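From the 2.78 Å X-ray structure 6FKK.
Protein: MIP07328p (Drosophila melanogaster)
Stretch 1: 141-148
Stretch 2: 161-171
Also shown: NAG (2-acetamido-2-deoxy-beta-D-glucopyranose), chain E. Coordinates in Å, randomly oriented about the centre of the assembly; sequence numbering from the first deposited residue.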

# COMPACT_ATOMS: atom_id res chain seq x y z
N ALA A 141 1.93 24.23 4.56
CA ALA A 141 2.15 22.83 4.20
C ALA A 141 2.07 22.62 2.69
O ALA A 141 1.80 21.50 2.24
CB ALA A 141 1.15 21.93 4.90
N GLN A 142 2.30 23.67 1.90
CA GLN A 142 2.29 23.55 0.45
C GLN A 142 3.35 22.57 0.00
O GLN A 142 4.54 22.76 0.28
CB GLN A 142 2.52 24.93 -0.18
CG GLN A 142 2.55 24.92 -1.70
CD GLN A 142 2.91 26.28 -2.27
OE1 GLN A 142 3.33 27.18 -1.55
NE2 GLN A 142 2.74 26.43 -3.58
N GLY A 143 2.93 21.51 -0.68
CA GLY A 143 3.83 20.46 -1.10
C GLY A 143 4.09 19.38 -0.07
O GLY A 143 4.62 18.32 -0.42
N LEU A 144 3.73 19.62 1.19
CA LEU A 144 3.89 18.62 2.24
C LEU A 144 2.59 17.93 2.62
O LEU A 144 2.64 16.85 3.21
CB LEU A 144 4.50 19.27 3.50
CG LEU A 144 5.95 19.73 3.40
CD1 LEU A 144 6.36 20.50 4.65
CD2 LEU A 144 6.86 18.53 3.21
N CYS A 145 1.45 18.51 2.28
CA CYS A 145 0.14 17.99 2.63
C CYS A 145 -0.82 18.25 1.48
O CYS A 145 -0.72 19.29 0.81
CB CYS A 145 -0.39 18.65 3.92
SG CYS A 145 -1.81 17.84 4.67
N PRO A 146 -1.75 17.33 1.22
CA PRO A 146 -2.70 17.55 0.12
C PRO A 146 -3.74 18.59 0.47
O PRO A 146 -3.94 18.96 1.63
CB PRO A 146 -3.33 16.17 -0.08
CG PRO A 146 -3.20 15.51 1.24
CD PRO A 146 -1.88 15.99 1.80
N TYR A 147 -4.43 19.07 -0.57
CA TYR A 147 -5.48 20.06 -0.41
C TYR A 147 -6.85 19.44 -0.21
O TYR A 147 -7.72 20.05 0.43
CB TYR A 147 -5.53 20.98 -1.63
CG TYR A 147 -4.37 21.93 -1.77
CD1 TYR A 147 -3.10 21.47 -2.11
CD2 TYR A 147 -4.54 23.30 -1.58
CE1 TYR A 147 -2.04 22.34 -2.24
CE2 TYR A 147 -3.48 24.18 -1.72
CZ TYR A 147 -2.23 23.70 -2.04
OH TYR A 147 -1.18 24.57 -2.17
N SER A 148 -7.07 18.24 -0.74
CA SER A 148 -8.36 17.57 -0.75
C SER A 148 -8.28 16.25 -0.00
O SER A 148 -7.22 15.63 0.06
CB SER A 148 -8.82 17.32 -2.19
OG SER A 148 -10.01 16.57 -2.24
N HIS A 161 12.91 13.50 8.49
CA HIS A 161 12.39 14.39 7.46
C HIS A 161 11.13 13.79 6.86
O HIS A 161 10.92 12.57 6.87
CB HIS A 161 13.43 14.65 6.36
CG HIS A 161 14.61 15.45 6.83
ND1 HIS A 161 14.65 16.82 6.78
CD2 HIS A 161 15.79 15.06 7.36
CE1 HIS A 161 15.80 17.25 7.26
NE2 HIS A 161 16.52 16.19 7.62
N LEU A 162 10.29 14.66 6.31
CA LEU A 162 9.02 14.27 5.72
C LEU A 162 9.17 14.21 4.20
O LEU A 162 9.46 15.23 3.56
CB LEU A 162 7.91 15.24 6.11
CG LEU A 162 6.52 14.97 5.52
CD1 LEU A 162 6.03 13.60 5.93
CD2 LEU A 162 5.54 16.05 5.94
N TYR A 163 8.99 13.02 3.63
CA TYR A 163 9.06 12.82 2.19
C TYR A 163 7.63 12.75 1.66
O TYR A 163 6.96 11.71 1.77
CB TYR A 163 9.85 11.56 1.86
CG TYR A 163 11.33 11.70 2.12
CD1 TYR A 163 11.84 11.61 3.41
CD2 TYR A 163 12.22 11.94 1.09
CE1 TYR A 163 13.19 11.74 3.66
CE2 TYR A 163 13.58 12.08 1.33
CZ TYR A 163 14.05 11.98 2.62
OH TYR A 163 15.40 12.12 2.87
N SER A 164 7.16 13.85 1.10
CA SER A 164 5.77 13.99 0.68
C SER A 164 5.64 13.86 -0.83
O SER A 164 6.51 14.31 -1.58
CB SER A 164 5.20 15.34 1.14
OG SER A 164 3.84 15.47 0.76
N ALA A 165 4.54 13.25 -1.27
CA ALA A 165 4.19 13.14 -2.68
C ALA A 165 2.74 13.58 -2.83
O ALA A 165 1.83 12.85 -2.43
CB ALA A 165 4.39 11.72 -3.20
N THR A 166 2.52 14.76 -3.41
CA THR A 166 1.17 15.31 -3.49
C THR A 166 1.14 16.35 -4.61
O THR A 166 1.92 16.27 -5.56
CB THR A 166 0.76 15.86 -2.11
OG1 THR A 166 -0.51 16.53 -2.20
CG2 THR A 166 1.81 16.83 -1.59
N VAL A 167 0.22 17.30 -4.50
CA VAL A 167 0.15 18.44 -5.41
C VAL A 167 0.54 19.69 -4.64
O VAL A 167 0.29 19.82 -3.43
CB VAL A 167 -1.25 18.60 -6.03
CG1 VAL A 167 -1.45 17.60 -7.14
CG2 VAL A 167 -2.31 18.44 -4.96
N ALA A 168 1.15 20.64 -5.35
CA ALA A 168 1.56 21.90 -4.77
C ALA A 168 0.57 23.03 -5.03
O ALA A 168 0.66 24.07 -4.37
CB ALA A 168 2.94 22.31 -5.29
N ASP A 169 -0.37 22.85 -5.95
CA ASP A 169 -1.29 23.90 -6.34
C ASP A 169 -2.71 23.56 -5.92
O ASP A 169 -3.05 22.42 -5.61
CB ASP A 169 -1.24 24.15 -7.86
CG ASP A 169 -1.79 22.99 -8.66
OD1 ASP A 169 -1.54 21.83 -8.28
OD2 ASP A 169 -2.48 23.24 -9.67
N PHE A 170 -3.56 24.60 -5.92
CA PHE A 170 -4.95 24.44 -5.51
C PHE A 170 -5.77 23.71 -6.56
O PHE A 170 -6.74 23.02 -6.22
CB PHE A 170 -5.55 25.82 -5.21
CG PHE A 170 -7.04 25.84 -5.16
CD1 PHE A 170 -7.71 25.47 -4.01
CD2 PHE A 170 -7.78 26.26 -6.25
CE1 PHE A 170 -9.09 25.50 -3.95
CE2 PHE A 170 -9.16 26.30 -6.20
CZ PHE A 170 -9.82 25.91 -5.05
N SER A 171 -5.39 23.82 -7.84
CA SER A 171 -6.16 23.20 -8.91
C SER A 171 -5.88 21.71 -9.06
O SER A 171 -6.68 21.00 -9.67
CB SER A 171 -5.87 23.91 -10.24
OG SER A 171 -6.04 25.31 -10.12
C1 NAG E . -4.32 13.78 -7.04
C2 NAG E . -5.44 14.68 -7.59
C3 NAG E . -5.30 14.89 -9.10
C4 NAG E . -3.89 15.34 -9.45
C5 NAG E . -2.89 14.34 -8.90
C6 NAG E . -1.45 14.72 -9.18
C7 NAG E . -7.24 13.00 -7.75
C8 NAG E . -8.62 12.63 -7.29
N2 NAG E . -6.76 14.15 -7.26
O3 NAG E . -6.24 15.88 -9.52
O4 NAG E . -3.75 15.42 -10.87
O5 NAG E . -3.04 14.26 -7.48
O6 NAG E . -1.32 15.33 -10.45
O7 NAG E . -6.60 12.28 -8.51

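Stretch 1 has no regular helix or strand, yet its start is fixed by its own backbone: Leu-144 N donates to Ala-141 O at 2.9 Å, and Cys-145 N adds a weak hydrogen bond to the same Ala-141 O at 3.0 Å. This tight turn passes through Gly-143, whose phi/psi of 85/-14 would jam a CB against the preceding carbonyl, so the backbone itself calls for glycine. Stretch 2 enters as a strand, turns a corner at Thr-166 and continues as loop beyond Val-167. No backbone-to-backbone hydrogen bond joins the two; the CA atoms come nearest at Gly-143 and Ala-168, 4.5 Å apart, and the contact, burying 522 Å² in all, relies on side chains reaching across.

Along the strand, Leu-162, Ser-164 and Thr-166 point toward stretch 1, while Tyr-163 and Ala-165 point away. Leu-162 makes the apolar end of this row: its CD2 packs 3.9 Å from CD2 of Leu-144, whose CA-to-CB bond points away but whose side-chain end comes back to the strand. Next, the buried Ser-164 puts a small hydroxyl among backbone carbonyls, with its OG 3.2 Å from Gly-143 O and 3.1 Å from Leu-144 O. Its single proton has both within reach, and the geometry does not settle between them. The two branches of Thr-166 meet different residues: CG2 lies 3.4 Å from Gly-143 O, and OG1 rests 3.3 Å from Pro-146 CA, a compact fit at the corner.

Beyond the corner, two long side chains of stretch 1, Gln-142 and Tyr-147, reach stretch 2. Gln-142, exposed and extended with chi1 and chi2 both t, spans the gap so that NE2 donates to Ala-168 O at 3.2 Å, with an N-H...acceptor angle of 145°. Tyr-147 has 83 Å² covered, more than any other residue here. It points toward stretch 2, and its ring is used on several sides. Phe-170 CA sits over one face, 4.3 Å from the centroid of the Tyr-147 ring and 20° off the normal, a CH-pi contact; Asp-169 O lies over that same face, 3.5 Å from Tyr-147 CE1. At the edge, Val-167 O approaches Tyr-147 CE1 to 3.6 Å. Tyr-147 CD1 also makes an apolar contact with Val-167 CG2 at 4.2 Å. The ring's hydroxyl, Tyr-147 OH, reaches to 2.9 Å from Ala-168 O. Val-167 also faces the sugar, its CG1 3.5 Å from NAG C6.

The rule is economical: glycine where the turn's own backbone angles demand it, small hydroxyl-bearing side chains facing the other backbone, and longer side chains, Gln-142 and Tyr-147, extending to the loop beyond the corner.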